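Local coordinates for TssK (Serratia sp. FS14, PDB 5Y0E), which probably forms the trimeric baseplate component of a bacterial type VI secretion system, at residues H5-T10 with P17-Q22; F75-A80 with V98-P103; D111-F114 with E119-A122; L48-T53 with G167-L172; N192-P197 with T201-L206. All blocks are in the same frame, centred on the assembly; numbering follows the deposited sequence.

Contact 1: residues H5-T10 with P17-Q22; sequences HKVVWT and PHHFQQ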
# COMPACT_ATOMS: atom_id res chain seq x y z
N HIS A 5 -8.32 35.73 10.74
CA HIS A 5 -8.06 36.51 9.55
C HIS A 5 -6.72 37.24 9.65
O HIS A 5 -6.16 37.41 10.72
CB HIS A 5 -9.18 37.52 9.31
CG HIS A 5 -10.53 36.90 9.19
ND1 HIS A 5 -11.06 36.49 7.98
CD2 HIS A 5 -11.47 36.62 10.12
CE1 HIS A 5 -12.26 35.99 8.18
NE2 HIS A 5 -12.54 36.06 9.47
N LYS A 6 -6.27 37.72 8.50
CA LYS A 6 -5.03 38.44 8.35
C LYS A 6 -5.08 39.84 8.92
O LYS A 6 -6.07 40.52 8.83
CB LYS A 6 -4.69 38.53 6.89
CG LYS A 6 -3.22 38.75 6.63
CD LYS A 6 -2.99 39.10 5.19
CE LYS A 6 -2.18 38.03 4.52
NZ LYS A 6 -0.76 38.14 4.89
N VAL A 7 -3.96 40.26 9.48
CA VAL A 7 -3.86 41.57 10.08
C VAL A 7 -3.38 42.59 9.07
O VAL A 7 -2.49 42.31 8.29
CB VAL A 7 -2.90 41.49 11.28
CG1 VAL A 7 -2.47 42.85 11.75
CG2 VAL A 7 -3.55 40.74 12.41
N VAL A 8 -4.00 43.76 9.04
CA VAL A 8 -3.58 44.81 8.13
C VAL A 8 -2.62 45.76 8.85
O VAL A 8 -3.04 46.54 9.71
CB VAL A 8 -4.77 45.58 7.57
CG1 VAL A 8 -4.29 46.54 6.51
CG2 VAL A 8 -5.78 44.63 7.00
N TRP A 9 -1.37 45.72 8.45
CA TRP A 9 -0.36 46.60 8.99
C TRP A 9 -0.33 47.87 8.14
O TRP A 9 0.14 47.87 7.02
CB TRP A 9 0.99 45.91 8.98
CG TRP A 9 0.89 44.56 9.51
CD1 TRP A 9 0.48 43.45 8.84
CD2 TRP A 9 1.14 44.15 10.84
NE1 TRP A 9 0.48 42.38 9.66
CE2 TRP A 9 0.89 42.79 10.90
CE3 TRP A 9 1.57 44.80 11.98
CZ2 TRP A 9 1.05 42.07 12.06
CZ3 TRP A 9 1.73 44.09 13.11
CH2 TRP A 9 1.48 42.74 13.15
N THR A 10 -0.88 48.95 8.68
CA THR A 10 -0.94 50.24 8.01
C THR A 10 0.21 51.12 8.48
O THR A 10 0.92 50.81 9.44
CB THR A 10 -2.27 50.92 8.29
OG1 THR A 10 -2.38 51.17 9.69
CG2 THR A 10 -3.41 50.04 7.87
N PRO A 17 -0.27 44.58 21.63
CA PRO A 17 0.02 43.15 21.68
C PRO A 17 -0.90 42.37 20.79
O PRO A 17 -0.52 41.42 20.17
CB PRO A 17 -0.22 42.80 23.13
CG PRO A 17 -0.21 44.08 23.86
CD PRO A 17 -0.75 45.08 22.91
N HIS A 18 -2.13 42.79 20.75
CA HIS A 18 -3.15 42.17 19.95
C HIS A 18 -2.76 41.90 18.50
O HIS A 18 -3.13 40.89 17.96
CB HIS A 18 -4.39 43.03 20.00
CG HIS A 18 -4.70 43.57 21.36
ND1 HIS A 18 -4.11 43.10 22.50
CD2 HIS A 18 -5.53 44.56 21.75
CE1 HIS A 18 -4.56 43.77 23.54
NE2 HIS A 18 -5.43 44.66 23.11
N HIS A 19 -2.05 42.82 17.86
CA HIS A 19 -1.60 42.60 16.52
C HIS A 19 -0.80 41.34 16.39
O HIS A 19 -1.09 40.51 15.57
CB HIS A 19 -0.75 43.77 16.08
CG HIS A 19 -1.51 45.04 16.00
ND1 HIS A 19 -1.23 46.12 16.79
CD2 HIS A 19 -2.56 45.40 15.23
CE1 HIS A 19 -2.07 47.09 16.52
NE2 HIS A 19 -2.89 46.67 15.58
N PHE A 20 0.23 41.18 17.20
CA PHE A 20 1.04 40.01 17.10
C PHE A 20 0.26 38.77 17.46
O PHE A 20 0.46 37.74 16.89
CB PHE A 20 2.24 40.15 17.99
CG PHE A 20 3.08 41.32 17.64
CD1 PHE A 20 2.74 42.57 18.07
CD2 PHE A 20 4.18 41.17 16.86
CE1 PHE A 20 3.49 43.65 17.74
CE2 PHE A 20 4.95 42.25 16.53
CZ PHE A 20 4.60 43.49 16.97
N GLN A 21 -0.63 38.89 18.41
CA GLN A 21 -1.45 37.77 18.83
C GLN A 21 -2.31 37.26 17.69
O GLN A 21 -2.27 36.08 17.33
CB GLN A 21 -2.30 38.19 20.02
CG GLN A 21 -1.51 38.55 21.25
CD GLN A 21 -2.38 39.03 22.39
OE1 GLN A 21 -3.58 39.24 22.22
NE2 GLN A 21 -1.78 39.23 23.54
N GLN A 22 -3.12 38.15 17.10
CA GLN A 22 -3.98 37.75 16.01
C GLN A 22 -3.18 37.30 14.81
O GLN A 22 -3.65 36.47 14.02
CB GLN A 22 -4.89 38.90 15.63
CG GLN A 22 -5.64 39.45 16.79
CD GLN A 22 -6.66 38.48 17.31
OE1 GLN A 22 -7.64 38.20 16.64
NE2 GLN A 22 -6.45 37.97 18.51
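Trp9 meets His19 through the far rim of its six-membered ring: CH2 of Trp9 stands 3.8 Å from CB of His19, and CZ3 of Trp9 is almost as close. The two side chains slide past each other in opposite directions, and their rings form an oblique pair, with planes at 45°. Trp9 gets there because CG lies beside the backbone N and anti to the carbonyl carbon (chi1 -47°), which swings the indole across to helix 17-37. Val7 makes the third large contribution. Its CG2 wedges against the helix surface, with Val7 CG2 4.0 Å from His19 O and 3.9 Å from Gln22 CB; the Val7 and Gln22 side chains cross at about a right angle. The other branch, CG1 of Val7, sits 3.4 Å above one face of the Trp9 ring, offset toward the rim, and lies near the His19 imidazole. Apolar packing therefore carries the interface, with no hydrogen bond between 5-10 and 17-22; the imidazole turns ND1 to the backbone N of Arg16. Across the trimer interface, Lys6 and Val7 pair antiparallel with a strand of the second subunit, while Phe20 stacks on Trp9 of the third. Within this chain, the edge of Trp9 points at the face of Phe20, centroids 6.0 Å apart and planes at 70°. Trp9, His19 and Phe20 thus form an aromatic cluster with a T-shaped pair, placed where the subunits meet.

Contact 2: residues F75-A80 with V98-P103; sequences FRFSGA and VVLALP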
# COMPACT_ATOMS: atom_id res chain seq x y z
N PHE A 75 2.69 19.10 19.08
CA PHE A 75 3.34 19.15 20.38
C PHE A 75 4.52 18.21 20.37
O PHE A 75 4.57 17.25 19.61
CB PHE A 75 2.39 18.76 21.52
CG PHE A 75 1.90 17.35 21.44
CD1 PHE A 75 2.62 16.32 21.99
CD2 PHE A 75 0.73 17.05 20.77
CE1 PHE A 75 2.19 15.04 21.88
CE2 PHE A 75 0.30 15.78 20.66
CZ PHE A 75 1.03 14.77 21.21
N ARG A 76 5.44 18.48 21.28
CA ARG A 76 6.65 17.71 21.46
C ARG A 76 7.22 18.07 22.82
O ARG A 76 7.33 19.25 23.14
CB ARG A 76 7.66 18.00 20.35
CG ARG A 76 9.02 17.39 20.57
CD ARG A 76 9.99 17.78 19.47
NE ARG A 76 9.37 17.66 18.15
CZ ARG A 76 9.39 16.56 17.41
NH1 ARG A 76 10.02 15.48 17.84
NH2 ARG A 76 8.79 16.54 16.23
N PHE A 77 7.55 17.07 23.63
CA PHE A 77 8.17 17.34 24.91
C PHE A 77 9.05 16.18 25.29
O PHE A 77 8.93 15.08 24.76
CB PHE A 77 7.15 17.64 26.01
CG PHE A 77 6.26 16.48 26.38
CD1 PHE A 77 6.74 15.42 27.14
CD2 PHE A 77 4.95 16.46 25.99
CE1 PHE A 77 5.93 14.37 27.47
CE2 PHE A 77 4.13 15.41 26.33
CZ PHE A 77 4.62 14.36 27.07
N SER A 78 9.95 16.42 26.23
CA SER A 78 10.82 15.38 26.73
C SER A 78 11.36 15.80 28.08
O SER A 78 11.60 16.97 28.32
CB SER A 78 11.96 15.09 25.77
OG SER A 78 12.84 14.17 26.36
N GLY A 79 11.53 14.83 28.95
CA GLY A 79 12.01 15.14 30.27
C GLY A 79 10.91 15.58 31.19
O GLY A 79 9.95 16.22 30.78
N ALA A 80 11.08 15.26 32.47
CA ALA A 80 10.07 15.60 33.46
C ALA A 80 9.85 17.10 33.56
O ALA A 80 8.76 17.53 33.94
CB ALA A 80 10.48 15.03 34.82
N VAL A 98 -7.01 6.75 30.33
CA VAL A 98 -6.20 7.94 30.58
C VAL A 98 -5.85 8.59 29.25
O VAL A 98 -5.43 7.91 28.31
CB VAL A 98 -4.93 7.57 31.36
CG1 VAL A 98 -4.20 8.81 31.79
CG2 VAL A 98 -5.28 6.73 32.54
N VAL A 99 -5.97 9.91 29.19
CA VAL A 99 -5.75 10.66 27.97
C VAL A 99 -4.70 11.75 28.17
O VAL A 99 -4.37 12.14 29.28
CB VAL A 99 -7.05 11.31 27.47
CG1 VAL A 99 -8.09 10.27 27.24
CG2 VAL A 99 -7.51 12.35 28.47
N LEU A 100 -4.18 12.23 27.04
CA LEU A 100 -3.40 13.46 26.99
C LEU A 100 -4.31 14.53 26.41
O LEU A 100 -4.88 14.34 25.34
CB LEU A 100 -2.16 13.29 26.12
CG LEU A 100 -1.23 14.49 25.99
CD1 LEU A 100 -0.87 14.99 27.35
CD2 LEU A 100 0.01 14.12 25.21
N ALA A 101 -4.52 15.60 27.14
CA ALA A 101 -5.45 16.60 26.70
C ALA A 101 -4.96 18.02 26.66
O ALA A 101 -3.99 18.36 27.25
CB ALA A 101 -6.69 16.52 27.54
N LEU A 102 -5.69 18.85 25.95
CA LEU A 102 -5.36 20.24 25.80
C LEU A 102 -6.64 20.96 25.62
O LEU A 102 -7.53 20.48 24.98
CB LEU A 102 -4.52 20.44 24.56
CG LEU A 102 -4.12 21.88 24.32
CD1 LEU A 102 -3.01 22.24 25.27
CD2 LEU A 102 -3.70 22.10 22.88
N PRO A 103 -6.75 22.14 26.21
CA PRO A 103 -7.96 22.92 26.09
C PRO A 103 -8.10 23.47 24.71
O PRO A 103 -7.13 23.73 24.07
CB PRO A 103 -7.71 24.06 27.05
CG PRO A 103 -6.72 23.55 27.98
CD PRO A 103 -5.82 22.71 27.17
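Leu100 reaches toward Phe75 and Phe77 with a single methyl, and the route can be followed outward from its backbone. Leu100 CB points at the segment 75-80 but remains 6.0 Å from Phe75 CZ, too far for contact. Set anti to the backbone N (chi1 -179°), Leu100 CG carries the side chain toward the ring and lies 5.3 Å from Phe75 CZ. There the side chain forks. Leu100 CD2 makes the contact: it lies 4.1 Å from Phe75 CE1 and 4.2 Å from Phe75 CZ, meeting that ring obliquely. The same methyl, Leu100 CD2, approaches Phe77 at the ring edge, near its plane, 4.5 Å from Phe77 CE2. Leu100 CD1 stays farther off, 5.1 Å from Phe77 CE2. One methyl thus touches both aromatic side chains, which point the same way from alternate positions of a strand. This is packing of two sheets face to face, a beta-sandwich core: strand 74-78 is, within this chain, an outer strand of the three-stranded antiparallel sheet, strand 96-103 an inner one of the six-stranded sheet. The nearest CA atoms, of Phe75 and Leu102, are 10.3 Å apart, a spacing that leaves room for side chains but excludes backbone pairing, and no hydrogen bond crosses. Phe75 and Leu100 enter from opposite directions. Leu149 and Leu151 of strand 142-155 lie against Phe75 and Phe77 respectively, and Val168 packs on Leu100.

Contact 3: residues D111-F114 with E119-A122; sequences DVIF and EALA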
# COMPACT_ATOMS: atom_id res chain seq x y z
N ASP A 111 -6.02 33.03 26.79
CA ASP A 111 -5.25 31.94 26.21
C ASP A 111 -3.88 31.77 26.84
O ASP A 111 -3.25 30.73 26.64
CB ASP A 111 -5.06 32.16 24.70
CG ASP A 111 -5.05 30.86 23.94
OD1 ASP A 111 -6.01 30.10 24.10
OD2 ASP A 111 -4.07 30.59 23.21
N VAL A 112 -3.41 32.78 27.56
CA VAL A 112 -2.13 32.72 28.25
C VAL A 112 -2.37 33.06 29.70
O VAL A 112 -3.14 33.97 30.01
CB VAL A 112 -1.11 33.70 27.64
CG1 VAL A 112 0.26 33.45 28.23
CG2 VAL A 112 -1.10 33.55 26.15
N ILE A 113 -1.72 32.33 30.58
CA ILE A 113 -1.75 32.59 32.00
C ILE A 113 -0.30 32.63 32.46
O ILE A 113 0.58 32.08 31.84
CB ILE A 113 -2.54 31.59 32.84
CG1 ILE A 113 -2.03 30.19 32.64
CG2 ILE A 113 -4.01 31.67 32.55
CD1 ILE A 113 -2.75 29.20 33.49
N PHE A 114 -0.09 33.34 33.55
CA PHE A 114 1.23 33.51 34.10
C PHE A 114 1.39 32.77 35.41
O PHE A 114 2.50 32.60 35.91
CB PHE A 114 1.51 35.00 34.23
CG PHE A 114 1.32 35.76 32.96
CD1 PHE A 114 0.08 36.15 32.56
CD2 PHE A 114 2.39 36.07 32.17
CE1 PHE A 114 -0.10 36.84 31.40
CE2 PHE A 114 2.21 36.75 30.99
CZ PHE A 114 0.96 37.14 30.61
N GLU A 119 -8.17 23.85 36.75
CA GLU A 119 -9.38 24.31 36.09
C GLU A 119 -9.33 25.58 35.23
O GLU A 119 -10.30 26.30 35.16
CB GLU A 119 -10.39 24.57 37.18
CG GLU A 119 -9.75 25.25 38.36
CD GLU A 119 -10.13 26.70 38.46
OE1 GLU A 119 -11.30 27.01 38.20
OE2 GLU A 119 -9.28 27.52 38.79
N ALA A 120 -8.23 25.87 34.58
CA ALA A 120 -8.13 27.05 33.77
C ALA A 120 -7.93 26.59 32.36
O ALA A 120 -7.01 25.87 32.05
CB ALA A 120 -6.99 27.91 34.22
N LEU A 121 -8.81 27.01 31.49
CA LEU A 121 -8.73 26.60 30.11
C LEU A 121 -7.81 27.36 29.20
O LEU A 121 -8.11 27.53 28.04
CB LEU A 121 -10.12 26.58 29.54
CG LEU A 121 -10.98 25.80 30.49
CD1 LEU A 121 -12.43 26.04 30.15
CD2 LEU A 121 -10.64 24.34 30.35
N ALA A 122 -6.69 27.81 29.71
CA ALA A 122 -5.74 28.51 28.90
C ALA A 122 -4.86 27.50 28.21
O ALA A 122 -4.54 26.49 28.75
CB ALA A 122 -4.91 29.43 29.76
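Asp111 and Ala122 bring the two backbones closest, with CA atoms 4.4 Å apart, yet no hydrogen bond joins 111-114 to 119-122. In the topology of the fold, 119-122 is the end of the return connection between strand 112-113, within this chain an outer strand of the six-stranded mixed sheet, and strand 124-131, which runs parallel to it. Asp111 and Ile113 form backbone bonds with that neighbouring strand (Asp111 with Tyr124, Ile113 with Tyr124 and Ala126), while the return segment adds packing but no hydrogen bond. Ala122 has the largest share. Ala122 CB lies 3.8 Å from the carbonyl O of Asp111 and 3.7 Å from CG2 of Ile113, filling the corner between main chain and side chain. Ile113 has CG1 set between its backbone N and carbonyl carbon (chi1 57°), with CG2 beside the N; both branches consequently approach Ala122, Ile113 CG1 at 4.1 Å from Ala122 CB. Arg150 of strand 142-155 packs on Ile113 and Ala120 and hydrogen-bonds Ala122 O through NE. On the subunit interface, Asp111 forms backbone hydrogen bonds to the second subunit. At the far end of its side chain, Ile113 CD1 comes 4.5 Å from Ala120 CB.

Contact 4: residues L48-T53 with G167-L172; sequences LDLDQT and GVTRVL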
# COMPACT_ATOMS: atom_id res chain seq x y z
N LEU A 48 5.77 8.14 21.86
CA LEU A 48 5.09 8.06 23.14
C LEU A 48 5.96 7.21 24.04
O LEU A 48 6.19 6.04 23.73
CB LEU A 48 3.70 7.47 23.00
CG LEU A 48 2.81 7.47 24.22
CD1 LEU A 48 2.95 8.77 24.92
CD2 LEU A 48 1.40 7.31 23.79
N ASP A 49 6.46 7.78 25.12
CA ASP A 49 7.29 7.04 26.06
C ASP A 49 6.71 7.18 27.46
O ASP A 49 6.87 8.21 28.11
CB ASP A 49 8.73 7.51 26.04
CG ASP A 49 9.63 6.63 26.89
OD1 ASP A 49 9.22 5.51 27.25
OD2 ASP A 49 10.76 7.05 27.19
N LEU A 50 6.08 6.12 27.92
CA LEU A 50 5.53 6.11 29.26
C LEU A 50 6.61 5.74 30.27
O LEU A 50 7.44 4.86 30.02
CB LEU A 50 4.37 5.13 29.32
CG LEU A 50 3.38 5.32 30.44
CD1 LEU A 50 2.03 4.96 29.92
CD2 LEU A 50 3.78 4.43 31.59
N ASP A 51 6.63 6.43 31.40
CA ASP A 51 7.61 6.11 32.42
C ASP A 51 7.12 4.92 33.24
O ASP A 51 6.15 5.03 33.98
CB ASP A 51 7.89 7.29 33.33
CG ASP A 51 9.00 6.99 34.30
OD1 ASP A 51 10.03 6.41 33.89
OD2 ASP A 51 8.85 7.31 35.49
N GLN A 52 7.81 3.81 33.10
CA GLN A 52 7.41 2.59 33.79
C GLN A 52 7.73 2.67 35.27
O GLN A 52 6.96 2.17 36.10
CB GLN A 52 8.10 1.40 33.14
CG GLN A 52 7.66 1.17 31.73
CD GLN A 52 6.31 0.50 31.68
OE1 GLN A 52 5.97 -0.30 32.56
NE2 GLN A 52 5.52 0.81 30.66
N THR A 53 8.87 3.27 35.60
CA THR A 53 9.28 3.38 36.99
C THR A 53 8.21 4.05 37.84
O THR A 53 7.93 3.61 38.95
CB THR A 53 10.60 4.15 37.08
OG1 THR A 53 10.33 5.55 36.99
CG2 THR A 53 11.51 3.77 35.94
N GLY A 167 -5.79 9.40 23.36
CA GLY A 167 -5.74 8.34 24.34
C GLY A 167 -4.34 7.81 24.53
O GLY A 167 -3.60 7.61 23.58
N VAL A 168 -3.97 7.56 25.78
CA VAL A 168 -2.62 7.13 26.13
C VAL A 168 -2.59 5.67 26.57
O VAL A 168 -1.69 4.93 26.18
CB VAL A 168 -2.02 8.05 27.21
CG1 VAL A 168 -0.67 7.53 27.67
CG2 VAL A 168 -1.93 9.48 26.72
N THR A 169 -3.54 5.25 27.40
CA THR A 169 -3.47 3.95 28.03
C THR A 169 -4.74 3.70 28.83
O THR A 169 -5.58 4.58 29.00
CB THR A 169 -2.25 3.83 28.93
OG1 THR A 169 -2.01 2.47 29.23
CG2 THR A 169 -2.45 4.60 30.20
N ARG A 170 -4.86 2.48 29.33
CA ARG A 170 -5.97 2.10 30.19
C ARG A 170 -5.44 1.44 31.45
O ARG A 170 -4.60 0.53 31.38
CB ARG A 170 -6.94 1.18 29.48
CG ARG A 170 -7.85 0.40 30.42
CD ARG A 170 -8.87 -0.44 29.65
NE ARG A 170 -10.04 0.34 29.31
CZ ARG A 170 -11.25 0.11 29.79
NH1 ARG A 170 -11.45 -0.91 30.63
NH2 ARG A 170 -12.26 0.88 29.44
N VAL A 171 -5.91 1.90 32.60
CA VAL A 171 -5.58 1.27 33.87
C VAL A 171 -6.56 0.14 34.10
O VAL A 171 -7.78 0.35 34.10
CB VAL A 171 -5.62 2.27 35.03
CG1 VAL A 171 -5.15 1.58 36.28
CG2 VAL A 171 -4.74 3.47 34.75
N LEU A 172 -6.04 -1.06 34.29
CA LEU A 172 -6.90 -2.21 34.58
C LEU A 172 -7.04 -2.44 36.07
O LEU A 172 -8.15 -2.72 36.55
CB LEU A 172 -6.34 -3.46 33.93
CG LEU A 172 -6.42 -3.54 32.41
CD1 LEU A 172 -5.76 -4.81 31.94
CD2 LEU A 172 -7.86 -3.46 31.96
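Leu48, Leu50, Val168 and Thr169 supply the apolar part of this contact, in which only methyl groups meet. CG1 of Val168 is shared: it lies 4.4 Å from Leu48 CD2 and equally far from Leu50 CD1, so a single methyl serves two leucines spaced two residues apart on strand 44-50. Leu50 CD1 also approaches CG2 of Thr169 at 4.5 Å. Every one of these distances is at the loose end of van der Waals contact, which fits a partly buried interface. With CG anti to the backbone N (chi1 -173°), Leu48 carries its CD2 across to Val168 CG1.

Hydrogen bonds play no part between the segments, but they shape each one. In 167-172, Val168 and Thr169 both face Val98 on the adjoining strand 96-103, a classic beta bulge. The bulge is consistent with two consecutive residues of one strand both bringing a methyl near Leu50. In 48-53, Thr53 OG1 donates to Asp51 OD2 over 2.7 Å, arriving on the syn side and 26° out of the carboxylate plane; the same oxygen accepts from Leu54 N, so two bonds fix the turn that follows the strand.

The segment axes pass 9.5 Å apart with a crossing angle of -31°, the spacing and twist of aligned sheets in a beta sandwich. Strand 44-50 borders the three-stranded sheet beside strand 62-68, whose Leu62 packs on both Leu48 and Val168. Strand 163-174 lies within the other sheet, between strands 96-103 and 180-182.

Contact 5: residues N192-P197 with T201-L206; sequences NCQGNP and TFINDL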
# COMPACT_ATOMS: atom_id res chain seq x y z
N ASN A 192 2.57 7.18 13.32
CA ASN A 192 3.54 6.30 12.71
C ASN A 192 3.43 4.93 13.35
O ASN A 192 3.58 4.80 14.56
CB ASN A 192 4.94 6.87 12.87
CG ASN A 192 5.97 6.05 12.17
OD1 ASN A 192 5.66 5.23 11.34
ND2 ASN A 192 7.21 6.27 12.51
N CYS A 193 3.19 3.92 12.53
CA CYS A 193 3.17 2.56 13.04
C CYS A 193 4.43 2.24 13.81
O CYS A 193 4.39 1.47 14.77
CB CYS A 193 3.00 1.56 11.89
SG CYS A 193 1.35 1.51 11.18
N GLN A 194 5.55 2.82 13.44
CA GLN A 194 6.78 2.48 14.13
C GLN A 194 6.90 3.12 15.50
O GLN A 194 7.83 2.80 16.23
CB GLN A 194 7.96 2.86 13.26
CG GLN A 194 7.97 2.12 11.94
CD GLN A 194 8.42 0.68 12.08
OE1 GLN A 194 9.38 0.39 12.77
NE2 GLN A 194 7.71 -0.23 11.43
N GLY A 195 5.97 4.00 15.87
CA GLY A 195 6.00 4.55 17.21
C GLY A 195 5.32 3.71 18.27
O GLY A 195 5.31 4.10 19.43
N ASN A 196 4.75 2.58 17.90
CA ASN A 196 3.99 1.79 18.83
C ASN A 196 4.45 0.34 18.73
O ASN A 196 4.46 -0.23 17.64
CB ASN A 196 2.50 1.88 18.54
CG ASN A 196 1.70 0.96 19.41
OD1 ASN A 196 1.42 -0.19 19.06
ND2 ASN A 196 1.35 1.44 20.58
N PRO A 197 4.78 -0.29 19.84
CA PRO A 197 5.25 -1.68 19.77
C PRO A 197 4.20 -2.67 19.30
O PRO A 197 4.55 -3.66 18.65
CB PRO A 197 5.68 -1.97 21.21
CG PRO A 197 4.89 -0.99 22.03
CD PRO A 197 4.78 0.25 21.20
N THR A 201 4.64 -5.30 16.03
CA THR A 201 4.63 -6.75 16.04
C THR A 201 3.53 -7.32 15.14
O THR A 201 3.70 -8.41 14.60
CB THR A 201 4.52 -7.27 17.47
OG1 THR A 201 3.47 -6.59 18.13
CG2 THR A 201 5.79 -6.97 18.24
N PHE A 202 2.42 -6.62 14.95
CA PHE A 202 1.50 -7.00 13.89
C PHE A 202 2.23 -7.16 12.57
O PHE A 202 2.08 -8.17 11.88
CB PHE A 202 0.40 -5.95 13.73
CG PHE A 202 -0.62 -5.95 14.80
CD1 PHE A 202 -0.98 -7.12 15.45
CD2 PHE A 202 -1.25 -4.79 15.17
CE1 PHE A 202 -1.94 -7.11 16.43
CE2 PHE A 202 -2.20 -4.79 16.17
CZ PHE A 202 -2.53 -5.94 16.79
N ILE A 203 3.03 -6.17 12.21
CA ILE A 203 3.77 -6.24 10.96
C ILE A 203 4.74 -7.41 11.00
O ILE A 203 4.81 -8.22 10.08
CB ILE A 203 4.50 -4.92 10.69
CG1 ILE A 203 3.50 -3.79 10.51
CG2 ILE A 203 5.38 -5.04 9.47
CD1 ILE A 203 4.21 -2.44 10.38
N ASN A 204 5.49 -7.51 12.08
CA ASN A 204 6.52 -8.52 12.13
C ASN A 204 5.92 -9.92 12.15
O ASN A 204 6.43 -10.83 11.49
CB ASN A 204 7.43 -8.26 13.32
CG ASN A 204 8.55 -9.23 13.42
OD1 ASN A 204 9.37 -9.36 12.52
ND2 ASN A 204 8.59 -9.92 14.52
N ASP A 205 4.81 -10.09 12.85
CA ASP A 205 4.13 -11.38 12.84
C ASP A 205 3.60 -11.72 11.46
O ASP A 205 3.79 -12.84 10.98
CB ASP A 205 2.99 -11.37 13.85
CG ASP A 205 3.47 -11.45 15.25
OD1 ASP A 205 4.60 -11.91 15.48
OD2 ASP A 205 2.72 -11.04 16.14
N LEU A 206 2.91 -10.79 10.82
CA LEU A 206 2.34 -11.11 9.52
C LEU A 206 3.42 -11.47 8.51
O LEU A 206 3.23 -12.36 7.67
CB LEU A 206 1.50 -9.95 9.03
CG LEU A 206 0.94 -10.17 7.64
CD1 LEU A 206 0.03 -11.38 7.67
CD2 LEU A 206 0.20 -8.96 7.16
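This is a local contact at the start of a long helix: the loop and 3-10 turn of 192-197 lead into helix 197-222; Ile203 of the helix lies against Cys193 and Gln194, while Pro197 and Thr201 are bonded within its first turn. The chief evidence is a backbone bond, Thr201 N to Pro197 O at 3.1 Å with an N-H...O angle of 151°, the i to i-4 pattern of an alpha helix. The hydroxyl of Thr201 sits between that residue's backbone N and carbonyl carbon (chi1 49°), which brings Thr201 OG1 to 3.2 Å from Pro197 O; OG1 has its hydrogen bond with Val198 O. Two residues further on, the CD1 methyl of Ile203 reaches back toward the 3-10 turn, 4.4 Å from Cys193 CB and 4.3 Å from Gln194 NE2.

Two asparagines shape the lead-in. Asn192 OD1 receives Gln194 N at 3.2 Å, an Asx turn, with the donor far above the carbonyl plane (85° out of it); OD1 also accepts from Leu257 N, while ND2 binds Asp255 O. Within the 3-10 turn, Gly195 N bonds Asn192 O. Asn196 then occupies the N-cap and directs OD1 to Leu199 N, giving a first-turn N-H, which has no helical carbonyl before it, a side-chain acceptor.

Helix 259-273 packs beside the turn, through Pro259 and Leu262 on Cys193, and Val248 and Tyr252 of helix 229-253 close on Ile203, so the junction lies where the beta region gives way to packed helices.

Overall arrangement
Contacts 2 and 4 describe the same sandwich from successive positions: their centres are 12 Å apart, and Val98 of contact 2 pairs with the bulge of contact 4 through probable bonds Val98 N to Thr169 O and Val98 O to Val168 N, both 2.9 Å. Contact 3 lies on the same six-stranded sheet and touches contact 2 where Pro103 CB comes 3.6 Å from Leu121 O. Beyond it, contact 1 is about 6 Å from contact 3 at the nearest atoms, and both reach the second and third subunits. Contact 5 opens the later run of helices, about 5 Å from contact 4 at the nearest atoms, with its centre 45 Å from that of contact 1.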